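Local atomic coordinates of eukaryotic translation initiation factor 4E type 5 (Leishmania major, PDB entry 7KCJ), a protein that probably binds the 7-methylguanosine cap of mRNA and acts as an initiation factor in translation. Residues L26-V31 with G37-A42; D51-V56 with W60-S65; E86-E91 with C136-I141; T109-E114 with K179-N184; L113-A118 with E170-A175. All coordinates share one frame; numbering follows the deposited sequence.

Interaction 1 (L26-V31 with G37-A42)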
# COMPACT_ATOMS: atom_id res chain seq x y z
N LEU A 26 0.27 -9.59 -14.57
CA LEU A 26 1.11 -10.55 -15.27
C LEU A 26 0.20 -11.51 -16.03
O LEU A 26 -0.71 -12.11 -15.44
CB LEU A 26 1.99 -11.33 -14.30
CG LEU A 26 2.94 -10.46 -13.45
CD1 LEU A 26 3.70 -11.32 -12.47
CD2 LEU A 26 3.91 -9.62 -14.34
N THR A 27 0.43 -11.63 -17.33
CA THR A 27 -0.37 -12.50 -18.16
C THR A 27 0.38 -13.81 -18.44
O THR A 27 1.61 -13.82 -18.57
CB THR A 27 -0.88 -11.75 -19.38
OG1 THR A 27 0.24 -11.17 -20.03
CG2 THR A 27 -1.91 -10.68 -19.00
N ALA A 28 -0.37 -14.91 -18.51
CA ALA A 28 0.16 -16.28 -18.62
C ALA A 28 1.08 -16.57 -19.79
O ALA A 28 2.12 -17.21 -19.55
CB ALA A 28 -0.98 -17.30 -18.62
N ASP A 29 0.72 -16.21 -21.04
CA ASP A 29 1.59 -16.56 -22.19
C ASP A 29 2.97 -15.93 -22.07
O ASP A 29 3.96 -16.58 -22.39
CB ASP A 29 0.94 -16.20 -23.54
CG ASP A 29 -0.38 -16.93 -23.78
OD1 ASP A 29 -0.41 -18.15 -23.62
OD2 ASP A 29 -1.39 -16.26 -24.09
N MET A 30 3.03 -14.72 -21.55
CA MET A 30 4.30 -14.04 -21.36
C MET A 30 5.15 -14.76 -20.31
O MET A 30 6.36 -14.92 -20.50
CB MET A 30 4.07 -12.58 -20.96
CG MET A 30 5.34 -11.91 -20.59
SD MET A 30 5.14 -10.48 -19.56
CE MET A 30 4.26 -11.16 -18.13
N VAL A 31 4.55 -15.17 -19.19
CA VAL A 31 5.27 -15.86 -18.13
C VAL A 31 5.83 -17.17 -18.65
O VAL A 31 7.02 -17.41 -18.52
CB VAL A 31 4.40 -16.08 -16.86
CG1 VAL A 31 5.16 -16.89 -15.82
CG2 VAL A 31 3.95 -14.74 -16.27
N GLY A 37 7.65 -20.11 -17.24
CA GLY A 37 6.59 -20.44 -16.29
C GLY A 37 6.85 -20.03 -14.85
O GLY A 37 6.17 -20.49 -13.94
N ASN A 38 7.82 -19.15 -14.66
CA ASN A 38 8.20 -18.69 -13.33
C ASN A 38 7.59 -17.32 -13.07
O ASN A 38 8.09 -16.32 -13.58
CB ASN A 38 9.72 -18.65 -13.22
CG ASN A 38 10.20 -18.43 -11.81
OD1 ASN A 38 9.54 -17.75 -11.00
ND2 ASN A 38 11.34 -18.99 -11.47
N TRP A 39 6.54 -17.27 -12.25
CA TRP A 39 5.82 -16.05 -11.94
C TRP A 39 6.58 -15.08 -11.04
O TRP A 39 6.30 -13.87 -11.09
CB TRP A 39 4.45 -16.38 -11.34
CG TRP A 39 3.53 -17.00 -12.33
CD1 TRP A 39 3.59 -18.26 -12.85
CD2 TRP A 39 2.46 -16.35 -12.98
NE1 TRP A 39 2.60 -18.43 -13.79
CE2 TRP A 39 1.86 -17.28 -13.86
CE3 TRP A 39 1.90 -15.06 -12.87
CZ2 TRP A 39 0.73 -16.98 -14.60
CZ3 TRP A 39 0.80 -14.75 -13.63
CH2 TRP A 39 0.23 -15.69 -14.49
N GLN A 40 7.48 -15.58 -10.21
CA GLN A 40 8.28 -14.71 -9.34
C GLN A 40 9.36 -14.02 -10.19
O GLN A 40 9.60 -12.82 -10.02
CB GLN A 40 8.90 -15.53 -8.21
CG GLN A 40 7.89 -16.47 -7.55
CD GLN A 40 6.83 -15.70 -6.83
OE1 GLN A 40 7.12 -14.75 -6.09
NE2 GLN A 40 5.57 -16.08 -7.03
N LEU A 41 9.97 -14.76 -11.14
CA LEU A 41 10.95 -14.19 -12.06
C LEU A 41 10.24 -13.15 -12.95
O LEU A 41 10.72 -12.03 -13.08
CB LEU A 41 11.57 -15.30 -12.93
CG LEU A 41 12.51 -14.85 -14.05
CD1 LEU A 41 13.79 -14.21 -13.49
CD2 LEU A 41 12.89 -16.03 -14.94
N ALA A 42 9.04 -13.48 -13.47
CA ALA A 42 8.27 -12.52 -14.28
C ALA A 42 8.00 -11.23 -13.51
O ALA A 42 8.15 -10.15 -14.07
CB ALA A 42 6.95 -13.14 -14.72
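A backbone bond ties Val31, inside helix 28-34, to Gly37 in the turn before helix 39-46: Gly37 N donates to Val31 O (3.1 Å). The two segments belong to a pair of short consecutive helices inserted between strands 13-23 and 48-55, well out from the centre of the eIF4E-like fold. Gly37 itself takes a positive phi of 75°, which turns the chain toward helix 39-46. Asn38 then stands at the N-cap of that helix, where its OD1 takes the Leu41 amide, at 3.0 Å from Leu41 N, and the Gln40 amide only weakly. Trp39 and Val31 together carry most of the apolar contact. The CG of Trp39 lies anti to the carbonyl carbon (chi1 -68°), which lays the indole across the side chain of Val31 at about a right angle. Val31 CG1 sits 3.6 Å from the centroid of the five-membered ring, only 10° off its normal, in a CH-pi contact, while CG2 covers the same face nearer the middle of the indole. The far end of the ring passes beside Leu26, whose O lies near the ring plane at the edge, 3.5 Å from Trp39 CZ3. Ala42 closes the contact one turn on, against the second valine methyl; here Val31 CG2, anti to its own carbonyl carbon, meets Ala42 CB at 3.7 Å.

Interaction 2 (D51-V56 with W60-S65)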
# COMPACT_ATOMS: atom_id res chain seq x y z
N ASP A 51 11.13 5.90 -8.46
CA ASP A 51 12.29 6.49 -7.79
C ASP A 51 12.03 6.63 -6.27
O ASP A 51 10.92 6.36 -5.80
CB ASP A 51 12.57 7.87 -8.40
CG ASP A 51 14.00 8.35 -8.32
OD1 ASP A 51 14.82 7.69 -7.61
OD2 ASP A 51 14.32 9.37 -8.96
N TRP A 52 13.04 7.07 -5.52
CA TRP A 52 12.93 7.32 -4.09
C TRP A 52 12.08 8.55 -3.84
O TRP A 52 12.18 9.52 -4.59
CB TRP A 52 14.31 7.63 -3.50
CG TRP A 52 15.29 6.50 -3.54
CD1 TRP A 52 16.37 6.38 -4.36
CD2 TRP A 52 15.28 5.34 -2.69
NE1 TRP A 52 17.04 5.20 -4.08
CE2 TRP A 52 16.39 4.55 -3.06
CE3 TRP A 52 14.42 4.88 -1.68
CZ2 TRP A 52 16.69 3.35 -2.41
CZ3 TRP A 52 14.72 3.69 -1.04
CH2 TRP A 52 15.85 2.95 -1.39
N ILE A 53 11.35 8.57 -2.73
CA ILE A 53 10.61 9.74 -2.30
C ILE A 53 10.99 10.02 -0.82
O ILE A 53 11.10 9.10 -0.01
CB ILE A 53 9.08 9.64 -2.52
CG1 ILE A 53 8.44 8.41 -1.79
CG2 ILE A 53 8.74 9.68 -4.03
CD1 ILE A 53 6.91 8.34 -1.89
N THR A 54 11.30 11.29 -0.51
CA THR A 54 11.69 11.70 0.84
C THR A 54 10.77 12.77 1.44
O THR A 54 10.97 13.17 2.58
CB THR A 54 13.15 12.21 0.81
OG1 THR A 54 13.18 13.47 0.12
CG2 THR A 54 14.12 11.23 0.14
N SER A 55 9.79 13.25 0.68
CA SER A 55 8.92 14.32 1.13
C SER A 55 7.49 14.12 0.64
O SER A 55 7.26 13.35 -0.29
CB SER A 55 9.46 15.66 0.64
OG SER A 55 9.23 15.84 -0.75
N VAL A 56 6.55 14.82 1.28
CA VAL A 56 5.14 14.78 0.90
C VAL A 56 4.95 15.33 -0.53
O VAL A 56 4.14 14.80 -1.29
CB VAL A 56 4.32 15.55 1.96
CG1 VAL A 56 2.92 15.91 1.45
CG2 VAL A 56 4.23 14.76 3.26
N TRP A 60 3.19 13.24 -3.59
CA TRP A 60 2.05 13.65 -4.40
C TRP A 60 2.45 13.92 -5.87
O TRP A 60 1.62 13.69 -6.75
CB TRP A 60 1.27 14.79 -3.75
CG TRP A 60 0.64 14.40 -2.43
CD1 TRP A 60 0.86 14.99 -1.22
CD2 TRP A 60 -0.30 13.33 -2.19
NE1 TRP A 60 0.10 14.38 -0.25
CE2 TRP A 60 -0.61 13.35 -0.81
CE3 TRP A 60 -0.96 12.41 -3.01
CZ2 TRP A 60 -1.51 12.45 -0.24
CZ3 TRP A 60 -1.86 11.53 -2.44
CH2 TRP A 60 -2.11 11.55 -1.07
N SER A 61 3.71 14.33 -6.13
CA SER A 61 4.18 14.49 -7.52
C SER A 61 4.24 13.12 -8.19
O SER A 61 3.89 13.01 -9.36
CB SER A 61 5.55 15.14 -7.58
OG SER A 61 5.51 16.46 -7.07
N THR A 62 4.68 12.07 -7.45
CA THR A 62 4.73 10.70 -7.95
C THR A 62 3.31 10.21 -8.27
O THR A 62 3.07 9.67 -9.34
CB THR A 62 5.45 9.77 -6.94
OG1 THR A 62 6.78 10.26 -6.75
CG2 THR A 62 5.51 8.32 -7.40
N MET A 63 2.36 10.44 -7.34
CA MET A 63 0.97 10.03 -7.52
C MET A 63 0.31 10.75 -8.69
O MET A 63 -0.50 10.15 -9.39
CB MET A 63 0.14 10.30 -6.26
CG MET A 63 0.64 9.57 -5.02
SD MET A 63 0.72 7.77 -5.19
CE MET A 63 -0.96 7.41 -5.44
N ASN A 64 0.63 12.05 -8.89
CA ASN A 64 0.06 12.87 -9.97
C ASN A 64 0.61 12.50 -11.34
O ASN A 64 -0.03 12.80 -12.33
CB ASN A 64 0.23 14.38 -9.69
CG ASN A 64 -0.06 15.38 -10.82
OD1 ASN A 64 0.78 15.67 -11.70
ND2 ASN A 64 -1.26 15.97 -10.82
N SER A 65 1.79 11.84 -11.40
CA SER A 65 2.35 11.41 -12.69
C SER A 65 1.64 10.14 -13.25
O SER A 65 1.89 9.73 -14.39
CB SER A 65 3.84 11.12 -12.55
OG SER A 65 4.05 9.91 -11.85
O HOH W 1 9.06 8.24 -7.64
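Val56 and Trp60 form the close part of this contact, one helical turn apart. Trp60 N donates to Val56 O at 2.9 Å in a nearly straight bond (168°), and the two side chains lie side by side, pointing the same way. Val56 CG1, anti to the backbone N (chi1 163°), is thereby set against the pyrrole end of the indole, 3.5 Å from Trp60 CD1 and 3.6 Å from Trp60 NE1. Farther back along the strand the fit is sparser. Ile53 meets the helix segment through a single methyl, CG2, which lies 3.4 Å from Thr62 OG1; the Ile53 side chain also touches Phe80 and Leu59. That threonine hydroxyl is bonded mainly to Glu58 O within its own helix. At the exposed residue Asp51 a water takes over, donating to both Asp51 O and Thr62 OG1, each at 3.2 Å, and so linking the strand backbone to the threonine side chain of the helix. Ser55 occupies the N-cap of helix 56-64, its OG accepting from Glu58 N. The whole is a strand-to-helix connection, in which the outermost strand 48-55 of the antiparallel eIF4E sheet runs directly into a helix folded back alongside it.

Interaction 3 (E86-E91 with C136-I141)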
# COMPACT_ATOMS: atom_id res chain seq x y z
N GLU A 86 14.46 -2.98 -4.17
CA GLU A 86 14.18 -4.29 -4.76
C GLU A 86 12.73 -4.72 -4.46
O GLU A 86 12.14 -4.22 -3.50
CB GLU A 86 15.16 -5.34 -4.17
CG GLU A 86 16.63 -5.00 -4.34
CD GLU A 86 17.06 -4.78 -5.78
OE1 GLU A 86 16.62 -5.57 -6.65
OE2 GLU A 86 17.82 -3.82 -6.03
N PRO A 87 12.16 -5.68 -5.21
CA PRO A 87 10.78 -6.12 -4.90
C PRO A 87 10.67 -6.63 -3.47
O PRO A 87 11.48 -7.44 -3.06
CB PRO A 87 10.53 -7.24 -5.93
CG PRO A 87 11.46 -6.93 -7.07
CD PRO A 87 12.69 -6.39 -6.39
N PRO A 88 9.76 -6.07 -2.67
CA PRO A 88 9.65 -6.52 -1.27
C PRO A 88 9.08 -7.92 -1.15
O PRO A 88 8.28 -8.34 -1.97
CB PRO A 88 8.76 -5.47 -0.61
CG PRO A 88 7.93 -4.93 -1.74
CD PRO A 88 8.74 -5.05 -3.01
N SER A 89 9.53 -8.66 -0.14
CA SER A 89 9.12 -10.04 0.09
C SER A 89 8.56 -10.23 1.50
O SER A 89 9.05 -9.60 2.43
CB SER A 89 10.34 -10.93 -0.10
OG SER A 89 10.10 -12.28 0.25
N TYR A 90 7.59 -11.16 1.65
CA TYR A 90 6.99 -11.56 2.95
C TYR A 90 8.06 -12.09 3.92
O TYR A 90 7.93 -11.98 5.13
CB TYR A 90 6.00 -12.74 2.75
CG TYR A 90 4.65 -12.41 2.15
CD1 TYR A 90 4.03 -11.20 2.39
CD2 TYR A 90 3.97 -13.34 1.37
CE1 TYR A 90 2.77 -10.91 1.88
CE2 TYR A 90 2.73 -13.05 0.82
CZ TYR A 90 2.13 -11.83 1.08
OH TYR A 90 0.90 -11.52 0.54
N GLU A 91 9.07 -12.75 3.36
CA GLU A 91 10.20 -13.40 4.01
C GLU A 91 11.06 -12.43 4.80
O GLU A 91 11.78 -12.88 5.68
CB GLU A 91 11.04 -14.08 2.92
CG GLU A 91 11.77 -15.33 3.34
CD GLU A 91 12.54 -16.00 2.21
OE1 GLU A 91 12.18 -15.77 1.03
OE2 GLU A 91 13.49 -16.76 2.50
N CYS A 136 5.46 -0.02 10.22
CA CYS A 136 4.88 -0.24 8.90
C CYS A 136 5.98 0.01 7.82
O CYS A 136 6.35 1.15 7.61
CB CYS A 136 3.66 0.66 8.70
SG CYS A 136 2.38 0.49 9.98
N ASP A 137 6.53 -1.05 7.18
CA ASP A 137 7.63 -0.87 6.21
C ASP A 137 7.32 -1.05 4.75
O ASP A 137 8.18 -0.76 3.93
CB ASP A 137 8.82 -1.77 6.53
CG ASP A 137 9.44 -1.49 7.87
OD1 ASP A 137 9.56 -0.30 8.22
OD2 ASP A 137 9.78 -2.45 8.57
N VAL A 138 6.16 -1.59 4.40
CA VAL A 138 5.77 -1.77 3.00
C VAL A 138 4.30 -1.40 2.86
O VAL A 138 3.46 -1.80 3.68
CB VAL A 138 6.04 -3.18 2.41
CG1 VAL A 138 5.50 -3.30 0.99
CG2 VAL A 138 7.53 -3.54 2.42
N LEU A 139 3.98 -0.68 1.80
CA LEU A 139 2.63 -0.30 1.49
C LEU A 139 2.37 -0.72 0.05
O LEU A 139 3.14 -0.38 -0.83
CB LEU A 139 2.52 1.22 1.62
CG LEU A 139 1.15 1.82 1.78
CD1 LEU A 139 0.46 1.31 3.02
CD2 LEU A 139 1.30 3.33 1.90
N ARG A 140 1.31 -1.51 -0.19
CA ARG A 140 0.97 -1.98 -1.52
C ARG A 140 -0.45 -1.53 -1.85
O ARG A 140 -1.37 -1.78 -1.09
CB ARG A 140 1.09 -3.50 -1.62
CG ARG A 140 2.33 -4.05 -0.90
CD ARG A 140 2.99 -5.15 -1.68
NE ARG A 140 2.21 -6.38 -1.66
CZ ARG A 140 2.36 -7.37 -2.53
NH1 ARG A 140 3.24 -7.28 -3.51
NH2 ARG A 140 1.62 -8.47 -2.42
N ILE A 141 -0.63 -0.81 -2.95
CA ILE A 141 -1.93 -0.31 -3.36
C ILE A 141 -2.40 -1.02 -4.62
O ILE A 141 -1.68 -1.03 -5.62
CB ILE A 141 -1.92 1.22 -3.50
CG1 ILE A 141 -1.29 1.90 -2.29
CG2 ILE A 141 -3.30 1.75 -3.73
CD1 ILE A 141 -1.07 3.42 -2.52
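Pro88 lies over Val138, bringing the loop between strands 77-82 and 97-103 against strand 136-143, a middle strand of the curved antiparallel sheet of the eIF4E fold. Helix 108-121 packs against Leu139 and Ile141, whose side chains alternate with those of Val138 and Arg140, so the loop covers the sheet face turned away from that helix. The pyrrolidine ring and the valine cross obliquely, and each ring carbon finds its own methyl: Pro88 CB is 3.8 Å from Val138 CG2, and Pro88 CG is 4.0 Å from Val138 CG1. With CG1 anti to the backbone N (chi1 175°), Val138 turns both branches to the proline ring. After Ser89 the chain enters a 3-10 turn, where Ser89 OG accepts a weak bond from Glu91 N. Tyr90, the first residue of that turn, extends its ring in the direction in which the strand runs, toward Arg140, and also meets the rings of Trp158 and Phe193. The guanidinium of Arg140 is engaged by Glu156 on strand 153-159 in a salt bridge through NE. Tyrosine and arginine approach only loosely, Tyr90 OH lying 4.3 Å from Arg140 NH2.

Interaction 4 (T109-E114 with K179-N184)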
# COMPACT_ATOMS: atom_id res chain seq x y z
N THR A 109 -12.40 6.44 -0.55
CA THR A 109 -11.19 6.05 -1.28
C THR A 109 -10.09 7.13 -1.16
O THR A 109 -8.97 6.83 -0.76
CB THR A 109 -11.55 5.80 -2.75
OG1 THR A 109 -12.37 6.88 -3.22
CG2 THR A 109 -12.28 4.49 -2.94
N ASP A 110 -10.47 8.39 -1.36
CA ASP A 110 -9.51 9.48 -1.30
C ASP A 110 -9.03 9.72 0.12
O ASP A 110 -7.82 9.62 0.37
CB ASP A 110 -10.08 10.74 -1.94
CG ASP A 110 -10.30 10.61 -3.44
OD1 ASP A 110 -9.33 10.25 -4.14
OD2 ASP A 110 -11.42 10.87 -3.90
N ALA A 111 -9.96 9.97 1.06
CA ALA A 111 -9.65 10.23 2.45
C ALA A 111 -8.92 9.08 3.15
O ALA A 111 -8.01 9.31 3.95
CB ALA A 111 -10.93 10.58 3.20
N GLY A 112 -9.36 7.86 2.88
CA GLY A 112 -8.75 6.69 3.47
C GLY A 112 -7.35 6.43 2.94
O GLY A 112 -6.44 6.05 3.69
N LEU A 113 -7.14 6.68 1.64
CA LEU A 113 -5.81 6.52 1.05
C LEU A 113 -4.84 7.54 1.66
O LEU A 113 -3.73 7.19 2.05
CB LEU A 113 -5.87 6.69 -0.49
CG LEU A 113 -4.55 6.44 -1.25
CD1 LEU A 113 -3.91 5.09 -0.90
CD2 LEU A 113 -4.78 6.46 -2.74
N GLU A 114 -5.29 8.80 1.80
CA GLU A 114 -4.49 9.87 2.39
C GLU A 114 -4.11 9.54 3.82
O GLU A 114 -2.95 9.70 4.19
CB GLU A 114 -5.23 11.21 2.37
CG GLU A 114 -5.43 11.77 0.98
CD GLU A 114 -6.27 13.03 0.95
OE1 GLU A 114 -6.13 13.86 1.87
OE2 GLU A 114 -7.07 13.17 0.00
N LYS A 179 -13.36 10.73 10.46
CA LYS A 179 -13.49 11.41 9.17
C LYS A 179 -14.97 11.48 8.67
O LYS A 179 -15.23 12.02 7.60
CB LYS A 179 -12.57 10.77 8.12
CG LYS A 179 -11.10 11.16 8.29
CD LYS A 179 -10.24 10.80 7.07
CE LYS A 179 -9.08 11.74 6.90
NZ LYS A 179 -8.32 11.50 5.64
N GLY A 180 -15.92 10.92 9.43
CA GLY A 180 -17.32 10.90 9.04
C GLY A 180 -17.60 9.91 7.92
O GLY A 180 -18.65 9.98 7.27
N LEU A 181 -16.68 8.97 7.69
CA LEU A 181 -16.82 8.00 6.62
C LEU A 181 -17.86 6.96 6.93
O LEU A 181 -18.05 6.58 8.09
CB LEU A 181 -15.46 7.40 6.24
CG LEU A 181 -14.40 8.47 5.85
CD1 LEU A 181 -13.03 7.86 5.64
CD2 LEU A 181 -14.84 9.31 4.66
N ALA A 182 -18.60 6.56 5.88
CA ALA A 182 -19.70 5.61 5.99
C ALA A 182 -19.20 4.20 6.24
O ALA A 182 -18.26 3.76 5.57
CB ALA A 182 -20.51 5.64 4.70
N ALA A 183 -19.82 3.50 7.20
CA ALA A 183 -19.49 2.12 7.61
C ALA A 183 -19.55 1.12 6.47
O ALA A 183 -18.75 0.19 6.44
CB ALA A 183 -20.39 1.67 8.75
N ASN A 184 -20.47 1.31 5.52
CA ASN A 184 -20.60 0.43 4.37
C ASN A 184 -19.57 0.70 3.26
O ASN A 184 -19.63 0.05 2.24
CB ASN A 184 -22.02 0.56 3.78
CG ASN A 184 -22.32 1.84 3.02
OD1 ASN A 184 -21.47 2.73 2.84
ND2 ASN A 184 -23.55 1.97 2.55
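Lys179 reaches from the end of helix 165-178 to the carbonyl of Ala111 on helix 108-121. Its CB points toward that helix, and CG, anti to the carbonyl carbon (chi1 -76°), starts an extended chain that spans the gap between the two helices. CD is the first atom to touch, lying 3.9 Å from Ala111 CB. CE passes the carbonyl at 4.0 Å from Ala111 O, and the chain ends with NZ donating to Ala111 O at 2.8 Å. The ammonium approaches this oxygen from the side, at a C=O...N angle of 117° and tilted 34° from the carbonyl plane. The lysine stands where its own helix stops: Gly180, with positive phi, completes a Schellman motif and turns the chain toward strand 186-191, the last of the eIF4E sheet. Beyond this turn Leu181 points back at the same helix, and its CD1 comes to 4.2 Å from Ala111 CB, so that the alanine methyl is approached by the lysine chain and by the leucine. Leu181 also touches Thr108 at the start of that helix. Glu114, one turn after Ala111, places OE1 5.0 Å from Lys179 NZ, too far for a salt bridge but near enough that the opposite charges may attract weakly.

Interaction 5 (L113-A118 with E170-A175)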
# COMPACT_ATOMS: atom_id res chain seq x y z
N LEU A 113 -7.14 6.68 1.64
CA LEU A 113 -5.81 6.52 1.05
C LEU A 113 -4.84 7.54 1.66
O LEU A 113 -3.73 7.19 2.05
CB LEU A 113 -5.87 6.69 -0.49
CG LEU A 113 -4.55 6.44 -1.25
CD1 LEU A 113 -3.91 5.09 -0.90
CD2 LEU A 113 -4.78 6.46 -2.74
N GLU A 114 -5.29 8.80 1.80
CA GLU A 114 -4.49 9.87 2.39
C GLU A 114 -4.11 9.54 3.82
O GLU A 114 -2.95 9.70 4.19
CB GLU A 114 -5.23 11.21 2.37
CG GLU A 114 -5.43 11.77 0.98
CD GLU A 114 -6.27 13.03 0.95
OE1 GLU A 114 -6.13 13.86 1.87
OE2 GLU A 114 -7.07 13.17 0.00
N LEU A 115 -5.08 9.04 4.60
CA LEU A 115 -4.82 8.67 5.98
C LEU A 115 -3.78 7.57 6.09
O LEU A 115 -2.84 7.71 6.88
CB LEU A 115 -6.12 8.28 6.69
CG LEU A 115 -5.97 7.70 8.10
CD1 LEU A 115 -5.73 8.80 9.12
CD2 LEU A 115 -7.14 6.86 8.46
N VAL A 116 -3.93 6.48 5.31
CA VAL A 116 -3.00 5.35 5.37
C VAL A 116 -1.59 5.78 4.94
O VAL A 116 -0.62 5.48 5.64
CB VAL A 116 -3.51 4.13 4.57
CG1 VAL A 116 -2.51 2.99 4.66
CG2 VAL A 116 -4.86 3.67 5.10
N LEU A 117 -1.50 6.56 3.84
CA LEU A 117 -0.20 7.06 3.36
C LEU A 117 0.49 7.90 4.47
O LEU A 117 1.66 7.69 4.74
CB LEU A 117 -0.36 7.92 2.09
CG LEU A 117 -0.68 7.17 0.78
CD1 LEU A 117 -0.93 8.12 -0.35
CD2 LEU A 117 0.42 6.17 0.39
N ALA A 118 -0.28 8.74 5.16
CA ALA A 118 0.24 9.57 6.25
C ALA A 118 0.65 8.76 7.48
O ALA A 118 1.76 8.95 7.97
CB ALA A 118 -0.75 10.65 6.63
N GLU A 170 -6.65 -0.52 15.22
CA GLU A 170 -7.64 0.26 15.98
C GLU A 170 -7.43 1.76 15.78
O GLU A 170 -8.40 2.50 15.69
CB GLU A 170 -7.64 -0.10 17.47
CG GLU A 170 -8.88 0.39 18.20
CD GLU A 170 -10.21 -0.05 17.60
OE1 GLU A 170 -10.34 -1.24 17.24
OE2 GLU A 170 -11.12 0.81 17.48
N PHE A 171 -6.18 2.20 15.62
CA PHE A 171 -5.89 3.61 15.34
C PHE A 171 -6.52 4.01 14.00
O PHE A 171 -7.14 5.06 13.92
CB PHE A 171 -4.37 3.88 15.30
CG PHE A 171 -4.09 5.31 14.94
CD1 PHE A 171 -4.29 6.33 15.86
CD2 PHE A 171 -3.71 5.66 13.66
CE1 PHE A 171 -4.06 7.66 15.52
CE2 PHE A 171 -3.49 6.99 13.32
CZ PHE A 171 -3.65 7.98 14.25
N LEU A 172 -6.36 3.16 12.97
CA LEU A 172 -6.92 3.44 11.66
C LEU A 172 -8.44 3.46 11.73
O LEU A 172 -9.06 4.34 11.13
CB LEU A 172 -6.44 2.40 10.63
CG LEU A 172 -4.99 2.47 10.23
CD1 LEU A 172 -4.56 1.19 9.47
CD2 LEU A 172 -4.74 3.70 9.42
N ALA A 173 -9.06 2.52 12.47
CA ALA A 173 -10.51 2.46 12.58
C ALA A 173 -11.08 3.68 13.29
O ALA A 173 -12.12 4.19 12.88
CB ALA A 173 -10.94 1.18 13.29
N GLU A 174 -10.44 4.15 14.36
CA GLU A 174 -10.91 5.35 15.06
C GLU A 174 -10.76 6.59 14.16
O GLU A 174 -11.65 7.44 14.17
CB GLU A 174 -10.21 5.53 16.40
CG GLU A 174 -10.59 4.47 17.40
CD GLU A 174 -10.15 4.81 18.81
OE1 GLU A 174 -9.04 5.38 18.97
OE2 GLU A 174 -10.90 4.50 19.76
N ALA A 175 -9.67 6.66 13.33
CA ALA A 175 -9.44 7.80 12.44
C ALA A 175 -10.41 7.86 11.25
O ALA A 175 -10.80 8.95 10.84
CB ALA A 175 -8.00 7.83 11.94
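Two long helices, 108-121 and 165-178, lie next to each other on one face of the antiparallel eIF4E sheet, and this contact joins them near the middle of the first. Their segments run in roughly opposite directions, with 145° between the N-to-C directions and a closest axial approach of 11.1 Å. That is a wide spacing, and it is bridged by branched side chains rather than by backbones in close approach. Leu115 does most of the bridging. Its CG is anti to the backbone N (chi1 172°), which carries the forked end out toward the second helix, and both tips straddle one methyl: CD1 and CD2 are each 3.7 Å from Ala175 CB. The small alanine thus receives the larger leucine. One turn before Ala175 on the same helix, Leu172 reaches back from a CB that does not itself point at the partner; its CD2 meets Leu115 CD2 at 4.1 Å, the two leucines crossing at a slant. The same Leu172 methyl lies 4.3 Å from Val116 CG2, closer to the sheet, where Val116 and Leu172 both rest on Ile101 of strand 97-103. Across the two segments the contact consists of aliphatic carbons alone, so the pairing depends on burial of methyl groups and on shape, without the directional restraint that a polar bond would impose on the helix positions.

Overall arrangement
Interactions 1, 2, 3 and 5 are all partly buried, whereas interaction 4 is a surface contact. Interactions 4 and 5 both use helix 108-121 but through different residues, Ala111 in interaction 4 and Leu115 and Val116 in interaction 5; the former combines an ammonium-to-carbonyl bond with a small apolar patch, the latter is purely aliphatic. Interaction 3 lies on the other side of the chain's centre, but its strand reaches the same helix, Ile141 CD1 lying 3.7 Å from Leu113 CD1. Interaction 2 meets that helix through Trp60, which packs on Leu117 and Glu114, and uses a water at its outer end. Interaction 1 stands apart, its nearest atoms about 7 Å from interaction 3 and about 20 Å from interactions 4 and 5.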